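One contact in two related proteins. Structure 1 is 5-carboxymethyl-2-hydroxymuconate semialdehyde dehydrogenase from Thermus thermophilus, which probably catalyses the NAD-dependent oxidation of 5-carboxymethyl-2-hydroxymuconate semialdehyde to the corresponding acid: PDB 2D4E (chain A, 2.10 Å), residues T192-P197 and V221-Q226. Structure 2 is lactaldehyde dehydrogenase from Escherichia coli: PDB 2IMP (chain B, 2.10 Å), residues T172-P177 and V201-L206. One frame, after least-squares fit of the local backbone (RMSD 0.41 Å); residues are numbered along the deposited sequences.

Structure 1 (2D4E); sequences TVVLKP and VFNLVQ. With NAD (nicotinamide-adenine-dinucleotide), chain C.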
loop_
_atom_site.group_PDB
_atom_site.type_symbol
_atom_site.label_atom_id
_atom_site.label_comp_id
_atom_site.label_asym_id
_atom_site.label_seq_id
_atom_site.Cartn_x
_atom_site.Cartn_y
_atom_site.Cartn_z
ATOM N N THR A 192 -22.989 7.473 -10.947
ATOM C CA THR A 192 -23.703 8.318 -11.902
ATOM C C THR A 192 -23.587 9.743 -11.367
ATOM O O THR A 192 -23.232 9.946 -10.200
ATOM C CB THR A 192 -25.188 7.910 -12.045
ATOM O OG1 THR A 192 -25.805 7.875 -10.755
ATOM C CG2 THR A 192 -25.294 6.538 -12.697
ATOM N N VAL A 193 -23.915 10.724 -12.199
ATOM C CA VAL A 193 -23.742 12.115 -11.810
ATOM C C VAL A 193 -24.853 13.121 -12.113
ATOM O O VAL A 193 -25.577 13.002 -13.100
ATOM C CB VAL A 193 -22.445 12.647 -12.467
ATOM C CG1 VAL A 193 -22.264 14.130 -12.186
ATOM C CG2 VAL A 193 -21.252 11.830 -11.981
ATOM N N VAL A 194 -24.968 14.112 -11.234
ATOM C CA VAL A 194 -25.897 15.216 -11.408
ATOM C C VAL A 194 -25.075 16.463 -11.078
ATOM O O VAL A 194 -24.750 16.714 -9.915
ATOM C CB VAL A 194 -27.111 15.162 -10.455
ATOM C CG1 VAL A 194 -27.943 16.427 -10.638
ATOM C CG2 VAL A 194 -27.971 13.933 -10.742
ATOM N N LEU A 195 -24.728 17.229 -12.104
ATOM C CA LEU A 195 -23.938 18.444 -11.932
ATOM C C LEU A 195 -24.800 19.698 -11.784
ATOM O O LEU A 195 -25.772 19.884 -12.521
ATOM C CB LEU A 195 -22.994 18.611 -13.127
ATOM C CG LEU A 195 -22.202 19.914 -13.258
ATOM C CD1 LEU A 195 -21.165 20.004 -12.149
ATOM C CD2 LEU A 195 -21.525 19.964 -14.618
ATOM N N LYS A 196 -24.443 20.546 -10.820
ATOM C CA LYS A 196 -25.149 21.811 -10.582
ATOM C C LYS A 196 -24.046 22.870 -10.541
ATOM O O LYS A 196 -23.457 23.131 -9.494
ATOM C CB LYS A 196 -25.902 21.783 -9.241
ATOM C CG LYS A 196 -27.178 22.627 -9.211
ATOM C CD LYS A 196 -26.944 24.091 -9.619
ATOM C CE LYS A 196 -26.146 24.858 -8.566
ATOM N NZ LYS A 196 -25.779 26.241 -9.002
ATOM N N PRO A 197 -23.744 23.484 -11.694
ATOM C CA PRO A 197 -22.701 24.510 -11.810
ATOM C C PRO A 197 -23.070 25.906 -11.325
ATOM O O PRO A 197 -24.244 26.276 -11.273
ATOM C CB PRO A 197 -22.391 24.493 -13.298
ATOM C CG PRO A 197 -23.765 24.298 -13.888
ATOM C CD PRO A 197 -24.350 23.201 -13.009
ATOM N N VAL A 221 -26.625 8.499 -16.910
ATOM C CA VAL A 221 -25.326 8.431 -16.259
ATOM C C VAL A 221 -24.835 9.824 -15.870
ATOM O O VAL A 221 -24.318 10.014 -14.772
ATOM C CB VAL A 221 -24.296 7.727 -17.159
ATOM C CG1 VAL A 221 -22.906 7.804 -16.535
ATOM C CG2 VAL A 221 -24.708 6.266 -17.347
ATOM N N PHE A 222 -24.998 10.792 -16.768
ATOM C CA PHE A 222 -24.601 12.168 -16.473
ATOM C C PHE A 222 -25.765 13.131 -16.696
ATOM O O PHE A 222 -26.340 13.194 -17.785
ATOM C CB PHE A 222 -23.406 12.600 -17.327
ATOM C CG PHE A 222 -23.033 14.049 -17.145
ATOM C CD1 PHE A 222 -23.574 15.032 -17.972
ATOM C CD2 PHE A 222 -22.177 14.438 -16.114
ATOM C CE1 PHE A 222 -23.270 16.380 -17.776
ATOM C CE2 PHE A 222 -21.868 15.785 -15.907
ATOM C CZ PHE A 222 -22.416 16.759 -16.742
ATOM N N ASN A 223 -26.104 13.884 -15.656
ATOM C CA ASN A 223 -27.203 14.842 -15.718
ATOM C C ASN A 223 -26.744 16.222 -15.297
ATOM O O ASN A 223 -25.849 16.367 -14.462
ATOM C CB ASN A 223 -28.333 14.394 -14.804
ATOM C CG ASN A 223 -28.772 12.986 -15.094
ATOM O OD1 ASN A 223 -29.687 12.759 -15.887
ATOM N ND2 ASN A 223 -28.100 12.021 -14.476
ATOM N N LEU A 224 -27.383 17.234 -15.869
ATOM C CA LEU A 224 -27.049 18.616 -15.580
ATOM C C LEU A 224 -28.284 19.443 -15.276
ATOM O O LEU A 224 -29.289 19.368 -15.988
ATOM C CB LEU A 224 -26.319 19.225 -16.774
ATOM C CG LEU A 224 -26.309 20.753 -16.849
ATOM C CD1 LEU A 224 -25.494 21.317 -15.691
ATOM C CD2 LEU A 224 -25.734 21.192 -18.184
ATOM N N VAL A 225 -28.210 20.227 -14.207
ATOM C CA VAL A 225 -29.310 21.104 -13.832
ATOM C C VAL A 225 -28.738 22.490 -13.553
ATOM O O VAL A 225 -27.964 22.672 -12.615
ATOM C CB VAL A 225 -30.051 20.606 -12.572
ATOM C CG1 VAL A 225 -31.204 21.544 -12.256
ATOM C CG2 VAL A 225 -30.577 19.193 -12.790
ATOM N N GLN A 226 -29.106 23.456 -14.388
ATOM C CA GLN A 226 -28.640 24.828 -14.232
ATOM C C GLN A 226 -29.538 25.518 -13.216
ATOM O O GLN A 226 -30.714 25.175 -13.083
ATOM C CB GLN A 226 -28.717 25.570 -15.568
ATOM C CG GLN A 226 -27.854 24.986 -16.661
ATOM C CD GLN A 226 -26.401 25.406 -16.549
ATOM O OE1 GLN A 226 -25.976 25.950 -15.531
ATOM N NE2 GLN A 226 -25.630 25.147 -17.599
HETATM P PA NAD C . -20.379 29.489 -3.689
HETATM O O1A NAD C . -21.482 30.391 -3.376
HETATM O O2A NAD C . -20.092 28.559 -2.584
HETATM O O5B NAD C . -20.637 28.570 -5.003
HETATM C C5B NAD C . -20.312 27.145 -5.120
HETATM C C4B NAD C . -21.569 26.413 -5.536
HETATM O O4B NAD C . -22.416 26.463 -4.367
HETATM C C3B NAD C . -22.397 27.115 -6.650
HETATM O O3B NAD C . -22.652 26.207 -7.742
HETATM C C2B NAD C . -23.660 27.563 -5.896
HETATM O O2B NAD C . -24.840 27.597 -6.730
HETATM C C1B NAD C . -23.731 26.541 -4.780
HETATM N N9A NAD C . -24.523 27.001 -3.654
HETATM C C8A NAD C . -24.583 28.255 -3.073
HETATM N N7A NAD C . -25.443 28.331 -2.031
HETATM C C5A NAD C . -25.951 27.034 -1.958
HETATM C C6A NAD C . -26.917 26.429 -1.069
HETATM N N6A NAD C . -27.528 27.100 -0.089
HETATM N N1A NAD C . -27.196 25.087 -1.282
HETATM C C2A NAD C . -26.559 24.394 -2.306
HETATM N N3A NAD C . -25.667 24.864 -3.167
HETATM C C4A NAD C . -25.395 26.195 -2.948
HETATM O O3 NAD C . -19.178 30.351 -4.045
HETATM P PN NAD C . -18.228 30.637 -5.283
HETATM O O1N NAD C . -18.257 32.102 -5.472
HETATM O O2N NAD C . -18.665 29.821 -6.428
HETATM O O5D NAD C . -16.956 30.209 -4.511
HETATM C C5D NAD C . -15.623 30.584 -4.762
HETATM C C4D NAD C . -15.042 29.850 -3.594
HETATM O O4D NAD C . -14.717 28.480 -3.919
HETATM C C3D NAD C . -13.847 30.492 -2.905
HETATM O O3D NAD C . -14.010 30.585 -1.475
HETATM C C2D NAD C . -12.718 29.563 -3.350
HETATM O O2D NAD C . -11.622 29.606 -2.412
HETATM C C1D NAD C . -13.434 28.234 -3.430
HETATM N N1N NAD C . -12.739 27.246 -4.272
HETATM C C2N NAD C . -12.119 26.250 -3.532
HETATM C C3N NAD C . -11.429 25.289 -4.255
HETATM C C7N NAD C . -10.685 24.155 -3.565
HETATM O O7N NAD C . -10.103 23.340 -4.257
HETATM N N7N NAD C . -10.673 24.073 -2.223
HETATM C C4N NAD C . -11.362 25.332 -5.723
HETATM C C5N NAD C . -12.050 26.414 -6.344
HETATM C C6N NAD C . -12.749 27.396 -5.697
HETATM O O HOH W 1 -26.376 27.314 -13.086
#

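Structure 2 (2IMP); sequences TIVIKP and VFNLVL. With NAI (1,4-dihydronicotinamide adenine dinucleotide), chain D.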
loop_
_atom_site.group_PDB
_atom_site.type_symbol
_atom_site.label_atom_id
_atom_site.label_comp_id
_atom_site.label_asym_id
_atom_site.label_seq_id
_atom_site.Cartn_x
_atom_site.Cartn_y
_atom_site.Cartn_z
ATOM N N THR B 172 -23.315 7.241 -10.903
ATOM C CA THR B 172 -23.919 8.148 -11.863
ATOM C C THR B 172 -23.881 9.537 -11.223
ATOM O O THR B 172 -23.682 9.641 -10.011
ATOM C CB THR B 172 -25.368 7.756 -12.246
ATOM O OG1 THR B 172 -26.179 7.621 -11.072
ATOM C CG2 THR B 172 -25.362 6.455 -13.021
ATOM N N ILE B 173 -24.046 10.597 -11.996
ATOM C CA ILE B 173 -23.946 11.902 -11.381
ATOM C C ILE B 173 -24.878 12.990 -11.933
ATOM O O ILE B 173 -25.302 12.956 -13.091
ATOM C CB ILE B 173 -22.474 12.407 -11.481
ATOM C CG1 ILE B 173 -22.223 13.564 -10.509
ATOM C CG2 ILE B 173 -22.177 12.856 -12.906
ATOM C CD1 ILE B 173 -20.767 14.063 -10.522
ATOM N N VAL B 174 -25.200 13.924 -11.050
ATOM C CA VAL B 174 -25.994 15.089 -11.369
ATOM C C VAL B 174 -25.189 16.324 -10.989
ATOM O O VAL B 174 -24.864 16.530 -9.816
ATOM C CB VAL B 174 -27.328 15.148 -10.590
ATOM C CG1 VAL B 174 -28.059 16.445 -10.944
ATOM C CG2 VAL B 174 -28.198 13.945 -10.924
ATOM N N ILE B 175 -24.846 17.127 -11.980
ATOM C CA ILE B 175 -24.060 18.312 -11.732
ATOM C C ILE B 175 -24.799 19.654 -11.883
ATOM O O ILE B 175 -25.640 19.824 -12.768
ATOM C CB ILE B 175 -22.825 18.328 -12.667
ATOM C CG1 ILE B 175 -21.801 17.300 -12.175
ATOM C CG2 ILE B 175 -22.236 19.729 -12.751
ATOM C CD1 ILE B 175 -20.604 17.167 -13.060
ATOM N N LYS B 176 -24.486 20.580 -10.984
ATOM C CA LYS B 176 -25.020 21.932 -11.054
ATOM C C LYS B 176 -23.872 22.935 -11.088
ATOM O O LYS B 176 -23.140 23.085 -10.113
ATOM C CB LYS B 176 -25.913 22.289 -9.866
ATOM C CG LYS B 176 -26.588 23.661 -10.070
ATOM C CD LYS B 176 -27.196 24.238 -8.802
ATOM C CE LYS B 176 -26.172 24.989 -7.973
ATOM N NZ LYS B 176 -25.665 26.213 -8.678
ATOM N N PRO B 177 -23.682 23.610 -12.226
ATOM C CA PRO B 177 -22.589 24.578 -12.286
ATOM C C PRO B 177 -23.002 25.847 -11.519
ATOM O O PRO B 177 -24.160 25.986 -11.126
ATOM C CB PRO B 177 -22.458 24.838 -13.777
ATOM C CG PRO B 177 -23.910 24.818 -14.225
ATOM C CD PRO B 177 -24.477 23.613 -13.470
ATOM N N VAL B 201 -26.533 8.662 -16.785
ATOM C CA VAL B 201 -25.214 8.619 -16.154
ATOM C C VAL B 201 -24.652 10.019 -15.826
ATOM O O VAL B 201 -24.079 10.233 -14.754
ATOM C CB VAL B 201 -24.208 7.832 -17.026
ATOM C CG1 VAL B 201 -22.813 7.870 -16.397
ATOM C CG2 VAL B 201 -24.682 6.391 -17.162
ATOM N N PHE B 202 -24.821 10.948 -16.764
ATOM C CA PHE B 202 -24.406 12.335 -16.573
ATOM C C PHE B 202 -25.591 13.290 -16.775
ATOM O O PHE B 202 -26.188 13.330 -17.849
ATOM C CB PHE B 202 -23.287 12.748 -17.538
ATOM C CG PHE B 202 -22.832 14.186 -17.356
ATOM C CD1 PHE B 202 -21.826 14.506 -16.446
ATOM C CD2 PHE B 202 -23.418 15.219 -18.088
ATOM C CE1 PHE B 202 -21.419 15.837 -16.255
ATOM C CE2 PHE B 202 -23.022 16.555 -17.906
ATOM C CZ PHE B 202 -22.015 16.864 -16.993
ATOM N N ASN B 203 -25.921 14.035 -15.730
ATOM C CA ASN B 203 -27.025 14.977 -15.778
ATOM C C ASN B 203 -26.599 16.404 -15.385
ATOM O O ASN B 203 -25.778 16.588 -14.482
ATOM C CB ASN B 203 -28.139 14.513 -14.830
ATOM C CG ASN B 203 -28.561 13.079 -15.076
ATOM O OD1 ASN B 203 -29.467 12.810 -15.871
ATOM N ND2 ASN B 203 -27.901 12.143 -14.398
ATOM N N LEU B 204 -27.145 17.398 -16.070
ATOM C CA LEU B 204 -26.815 18.775 -15.749
ATOM C C LEU B 204 -28.045 19.602 -15.368
ATOM O O LEU B 204 -28.952 19.784 -16.184
ATOM C CB LEU B 204 -26.109 19.455 -16.931
ATOM C CG LEU B 204 -25.593 20.881 -16.662
ATOM C CD1 LEU B 204 -24.269 20.814 -15.922
ATOM C CD2 LEU B 204 -25.395 21.633 -17.970
ATOM N N VAL B 205 -28.098 20.063 -14.126
ATOM C CA VAL B 205 -29.215 20.902 -13.710
ATOM C C VAL B 205 -28.762 22.354 -13.478
ATOM O O VAL B 205 -27.631 22.589 -13.061
ATOM C CB VAL B 205 -29.923 20.336 -12.454
ATOM C CG1 VAL B 205 -30.600 19.015 -12.811
ATOM C CG2 VAL B 205 -28.928 20.143 -11.320
ATOM N N LEU B 206 -29.636 23.310 -13.774
ATOM C CA LEU B 206 -29.273 24.716 -13.653
ATOM C C LEU B 206 -30.098 25.538 -12.655
ATOM O O LEU B 206 -31.323 25.410 -12.595
ATOM C CB LEU B 206 -29.355 25.363 -15.037
ATOM C CG LEU B 206 -28.543 24.647 -16.124
ATOM C CD1 LEU B 206 -28.975 25.123 -17.498
ATOM C CD2 LEU B 206 -27.056 24.896 -15.899
HETATM P PA NAI D . -20.153 29.605 -3.546
HETATM O O1A NAI D . -20.197 28.680 -2.403
HETATM O O2A NAI D . -20.891 30.922 -3.281
HETATM O O5B NAI D . -20.766 28.878 -4.829
HETATM C C5B NAI D . -20.304 27.631 -5.325
HETATM C C4B NAI D . -21.466 26.683 -5.662
HETATM O O4B NAI D . -22.236 26.367 -4.501
HETATM C C3B NAI D . -22.472 27.249 -6.677
HETATM O O3B NAI D . -22.824 26.247 -7.627
HETATM C C2B NAI D . -23.616 27.711 -5.797
HETATM O O2B NAI D . -24.860 27.849 -6.434
HETATM C C1B NAI D . -23.614 26.673 -4.703
HETATM N N9A NAI D . -24.242 27.135 -3.430
HETATM C C8A NAI D . -24.192 28.372 -2.788
HETATM N N7A NAI D . -24.941 28.302 -1.646
HETATM C C5A NAI D . -25.463 27.059 -1.548
HETATM C C6A NAI D . -26.295 26.438 -0.593
HETATM N N6A NAI D . -26.731 27.107 0.472
HETATM N N1A NAI D . -26.672 25.099 -0.779
HETATM C C2A NAI D . -26.223 24.382 -1.896
HETATM N N3A NAI D . -25.394 25.008 -2.842
HETATM C C4A NAI D . -25.022 26.319 -2.664
HETATM O O3 NAI D . -18.592 29.842 -3.836
HETATM P PN NAI D . -17.929 30.579 -5.108
HETATM O O1N NAI D . -18.450 30.027 -6.371
HETATM O O2N NAI D . -16.441 30.535 -4.903
HETATM O O5D NAI D . -18.424 32.100 -4.858
HETATM C C5D NAI D . -19.448 32.754 -5.564
HETATM C C4D NAI D . -19.597 34.129 -4.953
HETATM O O4D NAI D . -20.787 34.732 -5.452
HETATM C C3D NAI D . -19.644 34.417 -3.435
HETATM O O3D NAI D . -18.424 34.995 -3.011
HETATM C C2D NAI D . -20.822 35.331 -3.224
HETATM O O2D NAI D . -20.562 36.359 -2.296
HETATM C C1D NAI D . -21.111 35.824 -4.620
HETATM N N1N NAI D . -22.537 36.269 -4.746
HETATM C C2N NAI D . -23.492 35.294 -5.053
HETATM C C3N NAI D . -24.857 35.666 -5.186
HETATM C C7N NAI D . -25.906 34.629 -5.522
HETATM O O7N NAI D . -27.229 35.033 -5.647
HETATM N N7N NAI D . -25.628 33.337 -5.705
HETATM C C4N NAI D . -25.218 37.042 -5.003
HETATM C C5N NAI D . -24.229 38.020 -4.690
HETATM C C6N NAI D . -22.881 37.612 -4.566
#

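Structure 1 (2D4E)
Asn223 and Val193 share two hydrogen bonds where strands 193-196 and 222-224 run parallel in the sheet of the NAD-binding domain, joined by helix 203-214 as a beta-alpha-beta crossover; strand 166-169 flanks 193-196 on its other side. Backbone N and side-chain ND2 of Asn223 both donate to Val193 O, which lies near the amide plane, ND2 at 3.0 Å with 161° at the hydrogen. Gly220 O takes ND2 as well and Ala32 N holds OD1, which fixes the amide's rotation.

Apolar packing gathers round Phe222. Val193 CG1, anti to the backbone N (chi1 176°), lies 3.9 Å from Phe222 CD2. Leu195 CG, also anti to its backbone N (chi1 172°), brings Leu195 CD2 to 3.9 Å from Phe222 CZ. Beyond, Leu224 CD1 packs on Pro197 CD at 3.5 Å. Val225 CG2 stays 4.4 Å from Val194 CG1.

At the polar end, Gln226 OE1 lies 3.2 Å from Pro197 CG and, like Pro197 O, within hydrogen-bonding distance of a modelled water; NE2 reaches Pro202 O and Thr206 OG1. Lys196 NZ bonds Pro197 O and, at 2.8 Å, the adenosine-ribose O2B of NAD.

Structure 2 (2IMP)
Asn203 and Ile173 share two hydrogen bonds: backbone N and side-chain ND2 of Asn203 both donate to Ile173 O, which lies near the amide plane, ND2 at 3.0 Å with 159° at the hydrogen. Gly200 O takes ND2 as well and Asp12 N holds OD1, which fixes the amide's rotation.

Apolar packing gathers round Phe202. Ile173 CG2 lies 3.9 Å from Phe202 CD1; CG1 of Ile173 is anti to the backbone N (chi1 -163°), which leaves CG2 as the branch beside the ring. Ile175 CD1 meets Phe202 CE1 at 3.6 Å, carried there by CG1 anti to the carbonyl carbon (chi1 -74°). Beyond, Leu204 CD1 packs on Pro177 CD at 3.7 Å. Val205 CG2 stays 3.8 Å from Val174 CG1.

At the far end the contact is apolar: Leu206 CD2 lies 3.6 Å from Pro177 CG. Lys176 NZ bonds Pro177 O and, at 2.9 Å, the adenosine-ribose O2B of the dinucleotide, in keeping with the experimentally assigned NAD(+) site that includes both residues.

How the two compare
The sharpest difference is polar against apolar at Gln226(A) and Leu206(B). Their CA atoms stand 0.9 Å apart after superposition, and CD of Gln226(A) and CD2 of Leu206(B) 1.1 Å apart, so a carbon still rests on Pro197(A) or Pro177(B). OE1 and NE2 of Gln226(A) have no counterpart in Leu206(B), and neither does the branch CD1 of Leu206(B) in Gln226(A). The NE2 bonds of Gln226(A) to Pro202(A) O and Thr206(A) OG1 have no equivalent in the leucine side chain, which has no polar atom; the water between Gln226(A) OE1 and Pro197(A) O is modelled in structure 1 only. The neighbouring Leu224(A) and Leu204(B) differ by small turns within one rotamer (chi1 160° against -175°), yet both keep CD1 on the proline CD.

The CB atoms of Leu195(A) and Ile175(B) coincide within the error, and CG of Leu195(A) and CG2 of Ile175(B) are 0.5 Å apart. Both side chains touch the phenylalanine, whose ring keeps its place; CD2 of Leu195(A) and CG1 and CD1 of Ile175(B) simply occupy different positions.

Val193(A) and Ile173(B) have CB atoms 1.0 Å apart after superposition, and neither branch of the valine is matched by the isoleucine, whose CG1, CG2 and CD1 lie elsewhere. Touch with the ring persists, and Asn223(A) and Asn203(B) still bond the strand carbonyl through ND2 at 3.0 Å to Val193(A) O and Ile173(B) O.

Finally, Val225(A) and Val205(B) are modelled in different rotamers, chi1 -179° against -67°; the place of CG1 of Val225(A) is left, but both valines still touch Val194(A) or Val174(B).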